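Local coordinates for Acarbose/maltose binding protein GacH (Streptomyces glaucescens, PDB 3K01) that binds acarbose and an acarbose homolog, and probably maltose-type sugars, as the solute receptor of an ABC transporter, at residues 155-160 against 167-172; 220-225 against 398-403. All blocks are in the same frame, centred on the assembly; numbering follows the deposited sequence.

Contact 1. Residues 155-160 against 167-172; sequences AGVEVP and KTAAAE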
loop_
_atom_site.group_PDB
_atom_site.type_symbol
_atom_site.label_atom_id
_atom_site.label_comp_id
_atom_site.label_asym_id
_atom_site.label_seq_id
_atom_site.Cartn_x
_atom_site.Cartn_y
_atom_site.Cartn_z
ATOM N N ALA A 155 21.563 22.517 4.703
ATOM C CA ALA A 155 22.676 21.776 4.115
ATOM C C ALA A 155 22.926 22.180 2.659
ATOM O O ALA A 155 23.974 21.822 2.088
ATOM C CB ALA A 155 22.404 20.287 4.206
ATOM N N GLY A 156 21.978 22.866 2.026
ATOM C CA GLY A 156 22.109 23.299 0.636
ATOM C C GLY A 156 21.803 22.250 -0.414
ATOM O O GLY A 156 22.188 22.389 -1.581
ATOM N N VAL A 157 21.082 21.192 -0.037
ATOM C CA VAL A 157 20.911 20.085 -0.969
ATOM C C VAL A 157 19.492 20.012 -1.515
ATOM O O VAL A 157 18.539 20.465 -0.863
ATOM C CB VAL A 157 21.271 18.734 -0.329
ATOM C CG1 VAL A 157 22.701 18.725 0.187
ATOM C CG2 VAL A 157 20.306 18.381 0.781
ATOM N N GLU A 158 19.365 19.411 -2.697
ATOM C CA GLU A 158 18.070 19.102 -3.281
ATOM C C GLU A 158 17.585 17.775 -2.723
ATOM O O GLU A 158 18.374 16.949 -2.270
ATOM C CB GLU A 158 18.158 18.962 -4.806
ATOM C CG GLU A 158 18.715 20.169 -5.570
ATOM C CD GLU A 158 17.990 21.473 -5.289
ATOM O OE1 GLU A 158 18.682 22.523 -5.243
ATOM O OE2 GLU A 158 16.742 21.468 -5.135
ATOM N N VAL A 159 16.277 17.561 -2.780
ATOM C CA VAL A 159 15.715 16.255 -2.440
ATOM C C VAL A 159 16.329 15.205 -3.370
ATOM O O VAL A 159 16.320 15.383 -4.579
ATOM C CB VAL A 159 14.175 16.259 -2.673
ATOM C CG1 VAL A 159 13.582 14.908 -2.346
ATOM C CG2 VAL A 159 13.539 17.381 -1.874
ATOM N N PRO A 160 16.938 14.149 -2.815
ATOM C CA PRO A 160 17.580 13.174 -3.708
ATOM C C PRO A 160 16.602 12.334 -4.511
ATOM O O PRO A 160 15.580 11.876 -3.994
ATOM C CB PRO A 160 18.395 12.292 -2.764
ATOM C CG PRO A 160 17.700 12.409 -1.418
ATOM C CD PRO A 160 17.141 13.822 -1.387
ATOM N N LYS A 167 23.081 9.388 -0.905
ATOM C CA LYS A 167 24.338 9.262 -0.154
ATOM C C LYS A 167 25.089 10.573 -0.065
ATOM O O LYS A 167 25.604 10.942 0.998
ATOM C CB LYS A 167 25.216 8.173 -0.757
ATOM C CG LYS A 167 24.628 6.795 -0.531
ATOM C CD LYS A 167 25.428 5.741 -1.243
ATOM C CE LYS A 167 26.681 5.441 -0.464
ATOM N NZ LYS A 167 27.533 4.409 -1.133
ATOM N N THR A 168 25.146 11.280 -1.188
ATOM C CA THR A 168 25.818 12.576 -1.214
ATOM C C THR A 168 25.055 13.568 -0.332
ATOM O O THR A 168 25.645 14.316 0.479
ATOM C CB THR A 168 25.950 13.074 -2.646
ATOM O OG1 THR A 168 26.791 12.131 -3.330
ATOM C CG2 THR A 168 26.575 14.486 -2.675
ATOM N N ALA A 169 23.745 13.595 -0.478
ATOM C CA ALA A 169 22.959 14.535 0.300
ATOM C C ALA A 169 23.114 14.252 1.787
ATOM O O ALA A 169 23.252 15.187 2.589
ATOM C CB ALA A 169 21.510 14.449 -0.108
ATOM N N ALA A 170 23.111 12.978 2.165
ATOM C CA ALA A 170 23.280 12.598 3.563
ATOM C C ALA A 170 24.601 13.099 4.133
ATOM O O ALA A 170 24.628 13.634 5.261
ATOM C CB ALA A 170 23.215 11.095 3.704
ATOM N N ALA A 171 25.680 12.954 3.376
ATOM C CA ALA A 171 26.966 13.429 3.862
ATOM C C ALA A 171 26.967 14.938 4.050
ATOM O O ALA A 171 27.564 15.440 5.015
ATOM C CB ALA A 171 28.084 12.981 2.936
ATOM N N GLU A 172 26.310 15.679 3.160
ATOM C CA GLU A 172 26.216 17.137 3.306
ATOM C C GLU A 172 25.377 17.500 4.530
ATOM O O GLU A 172 25.712 18.438 5.261
ATOM C CB GLU A 172 25.590 17.756 2.049
ATOM C CG GLU A 172 26.361 17.489 0.742
ATOM C CD GLU A 172 26.103 18.558 -0.307
ATOM O OE1 GLU A 172 26.352 19.750 -0.023
ATOM O OE2 GLU A 172 25.658 18.202 -1.415
#

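Contact 2. Residues 220-225 against 398-403; sequences RAYRVI and ANTGDA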
loop_
_atom_site.group_PDB
_atom_site.type_symbol
_atom_site.label_atom_id
_atom_site.label_comp_id
_atom_site.label_asym_id
_atom_site.label_seq_id
_atom_site.Cartn_x
_atom_site.Cartn_y
_atom_site.Cartn_z
ATOM N N ARG A 220 21.684 -7.065 -5.371
ATOM C CA ARG A 220 22.042 -5.644 -5.287
ATOM C C ARG A 220 21.174 -4.915 -4.280
ATOM O O ARG A 220 21.662 -4.019 -3.601
ATOM C CB ARG A 220 21.930 -4.929 -6.631
ATOM C CG ARG A 220 23.029 -5.308 -7.628
ATOM C CD ARG A 220 23.063 -4.323 -8.774
ATOM N NE ARG A 220 21.770 -4.168 -9.468
ATOM C CZ ARG A 220 21.375 -4.904 -10.503
ATOM N NH1 ARG A 220 20.193 -4.696 -11.071
ATOM N NH2 ARG A 220 22.183 -5.854 -10.985
ATOM N N ALA A 221 19.892 -5.254 -4.187
ATOM C CA ALA A 221 19.018 -4.566 -3.235
ATOM C C ALA A 221 19.453 -4.814 -1.790
ATOM O O ALA A 221 19.479 -3.868 -0.972
ATOM C CB ALA A 221 17.596 -4.987 -3.450
ATOM N N TYR A 222 19.770 -6.068 -1.447
ATOM C CA TYR A 222 20.313 -6.312 -0.122
ATOM C C TYR A 222 21.642 -5.576 0.097
ATOM O O TYR A 222 21.917 -5.098 1.211
ATOM C CB TYR A 222 20.450 -7.812 0.140
ATOM C CG TYR A 222 19.151 -8.540 0.415
ATOM C CD1 TYR A 222 18.426 -8.298 1.580
ATOM C CD2 TYR A 222 18.660 -9.499 -0.484
ATOM C CE1 TYR A 222 17.259 -9.004 1.856
ATOM C CE2 TYR A 222 17.490 -10.203 -0.208
ATOM C CZ TYR A 222 16.791 -9.933 0.951
ATOM O OH TYR A 222 15.639 -10.615 1.284
ATOM N N ARG A 223 22.473 -5.495 -0.945
ATOM C CA ARG A 223 23.730 -4.751 -0.828
ATOM C C ARG A 223 23.487 -3.269 -0.583
ATOM O O ARG A 223 24.192 -2.652 0.204
ATOM C CB ARG A 223 24.577 -4.953 -2.079
ATOM C CG ARG A 223 26.006 -4.443 -1.944
ATOM C CD ARG A 223 26.854 -4.801 -3.145
ATOM N NE ARG A 223 27.022 -6.244 -3.252
ATOM C CZ ARG A 223 26.621 -6.989 -4.281
ATOM N NH1 ARG A 223 26.015 -6.439 -5.336
ATOM N NH2 ARG A 223 26.852 -8.291 -4.255
ATOM N N VAL A 224 22.506 -2.688 -1.265
ATOM C CA VAL A 224 22.218 -1.249 -1.108
ATOM C C VAL A 224 21.856 -0.908 0.323
ATOM O O VAL A 224 22.351 0.091 0.875
ATOM C CB VAL A 224 21.062 -0.830 -2.063
ATOM C CG1 VAL A 224 20.435 0.534 -1.660
ATOM C CG2 VAL A 224 21.537 -0.790 -3.496
ATOM N N ILE A 225 21.015 -1.710 0.959
ATOM C CA ILE A 225 20.590 -1.337 2.300
ATOM C C ILE A 225 21.761 -1.408 3.278
ATOM O O ILE A 225 21.905 -0.551 4.151
ATOM C CB ILE A 225 19.353 -2.145 2.802
ATOM C CG1 ILE A 225 19.664 -3.646 3.026
ATOM C CG2 ILE A 225 18.155 -1.920 1.877
ATOM C CD1 ILE A 225 18.502 -4.395 3.664
ATOM N N ALA A 398 19.692 -15.623 -2.058
ATOM C CA ALA A 398 19.512 -17.067 -2.259
ATOM C C ALA A 398 18.534 -17.660 -1.250
ATOM O O ALA A 398 17.651 -18.466 -1.612
ATOM C CB ALA A 398 20.875 -17.766 -2.165
ATOM N N ASN A 399 18.652 -17.255 0.007
ATOM C CA ASN A 399 17.763 -17.762 1.043
ATOM C C ASN A 399 16.324 -17.314 0.771
ATOM O O ASN A 399 15.371 -18.074 0.973
ATOM C CB ASN A 399 18.171 -17.224 2.417
ATOM C CG ASN A 399 19.393 -17.908 2.983
ATOM O OD1 ASN A 399 19.802 -18.982 2.519
ATOM N ND2 ASN A 399 19.985 -17.299 3.984
ATOM N N THR A 400 16.174 -16.075 0.305
ATOM C CA THR A 400 14.835 -15.546 0.008
ATOM C C THR A 400 14.237 -16.374 -1.144
ATOM O O THR A 400 13.089 -16.803 -1.094
ATOM C CB THR A 400 14.879 -14.050 -0.366
ATOM O OG1 THR A 400 15.611 -13.325 0.632
ATOM C CG2 THR A 400 13.478 -13.452 -0.403
ATOM N N GLY A 401 15.028 -16.601 -2.185
ATOM C CA GLY A 401 14.558 -17.366 -3.346
ATOM C C GLY A 401 14.208 -18.797 -2.984
ATOM O O GLY A 401 13.202 -19.332 -3.452
ATOM N N ASP A 402 15.021 -19.427 -2.141
ATOM C CA ASP A 402 14.751 -20.797 -1.729
ATOM C C ASP A 402 13.453 -20.860 -0.949
ATOM O O ASP A 402 12.656 -21.778 -1.148
ATOM C CB ASP A 402 15.886 -21.358 -0.879
ATOM C CG ASP A 402 17.113 -21.701 -1.690
ATOM O OD1 ASP A 402 17.063 -21.632 -2.938
ATOM O OD2 ASP A 402 18.135 -22.043 -1.063
ATOM N N ALA A 403 13.229 -19.896 -0.048
ATOM C CA ALA A 403 12.000 -19.869 0.718
ATOM C C ALA A 403 10.826 -19.683 -0.248
ATOM O O ALA A 403 9.766 -20.312 -0.070
ATOM C CB ALA A 403 12.040 -18.754 1.768
#

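Contact 1. Residues 155-160 against 167-172
Val-157 packs on Ala-169 and Glu-172 in a partly buried van der Waals contact, without a hydrogen bond, that folds the loop after helix 149-155 back against the side of helix 163-177, in a solute-binding protein of family 1. The turn is opened by a Schellman motif: helix 149-155 ends, and Gly-156 leaves it with positive phi (81°), a value that favours glycine. The chain then runs on extended, with the side chain of Val-157 directed at the neighbouring helix. CG2 meets the small CB of Ala-169 at 4.2 Å, and an alanine suits this spot because it lets the loop come close, while CG1 reaches both Ala-169 CA and Glu-172. About a turn past Ala-169, the carbonyl O of Glu-172 lies 3.9 Å from the CB of Ala-155, which also touches Ile-173. Pro-160 touches Glu-165 and Leu-166 near the start of that helix, while Val-159 turns the other way, to Leu-145 and Tyr-147 of strand 132-148. With CG of Glu-172 beside its backbone N (chi1 -59°) and the chain extended beyond, the whole side chain, carboxylate included, lies along a Val-157 methyl. Val-157 CG1 is 3.4 Å from Glu-172 OE2.

Contact 2. Residues 220-225 against 398-403
Thr-400 of helix 393-407 meets Tyr-222 of helix 216-230 in a buried contact made by one side chain from each helix. The two backbones stay well apart, 10.7 Å between the CA atoms of Tyr-222 and Thr-400, and the length of the tyrosine spans the gap. Along the second segment, the carbonyl O of Ala-398 accepts the backbone N-H of Asp-402, within the helix. Asn-399 points its amide elsewhere, with ND2 bonded to Gln-382 of helix 376-387. Thr-400 follows, directed at Tyr-222. Its OG1 lies anti to the carbonyl carbon, beside the backbone N (chi1 -51°), a rotation that lets the hydroxyl bond back to the carbonyl O of Ala-396, one turn earlier, while still facing the tyrosine. Tyr-222 OH donates to Thr-400 OG1 over 2.8 Å, the two side chains coming from opposite directions. OG1 is also 3.6 Å from Tyr-222 CZ, and the methyl CG2 of Thr-400 lies 3.9 Å from Tyr-222 OH. Buried Gly-401 and then Ala-403, which rests on Pro-378, continue the helix. Around the tyrosine, Phe-192 stacks on its ring, and Pro-393, Ala-396 and Gln-382 touch its side chain. Threonine suits its place because its hydroxyl can accept one bond and donate another. The chemistry thus implies a short chain of hydrogen bonds, from Tyr-222 OH through Thr-400 OG1 to the Ala-396 carbonyl, that gives both buried hydroxyls a partner and ties two helices distant in sequence.

Overall arrangement
The two contacts lie in series along the chain and use different helices, with centres about 27 Å apart and nearest atoms about 7 Å apart, so they do not touch. Contact 1 is local: six residues separate its segments, and it is partly buried, with no hydrogen bond across it. Contact 2 is long-range and buried, joining segments with 172 residues between them through a single polar bond, although it covers less surface, 70 against 233 Å². The contrast is consistent with their placement: near the surface a methyl can lie against the side chain of a partly exposed glutamate, whereas buried hydroxyls need partners. A salt bridge from Lys-167 to Asp-227 links helix 163-177 of contact 1 to helix 216-230 of contact 2.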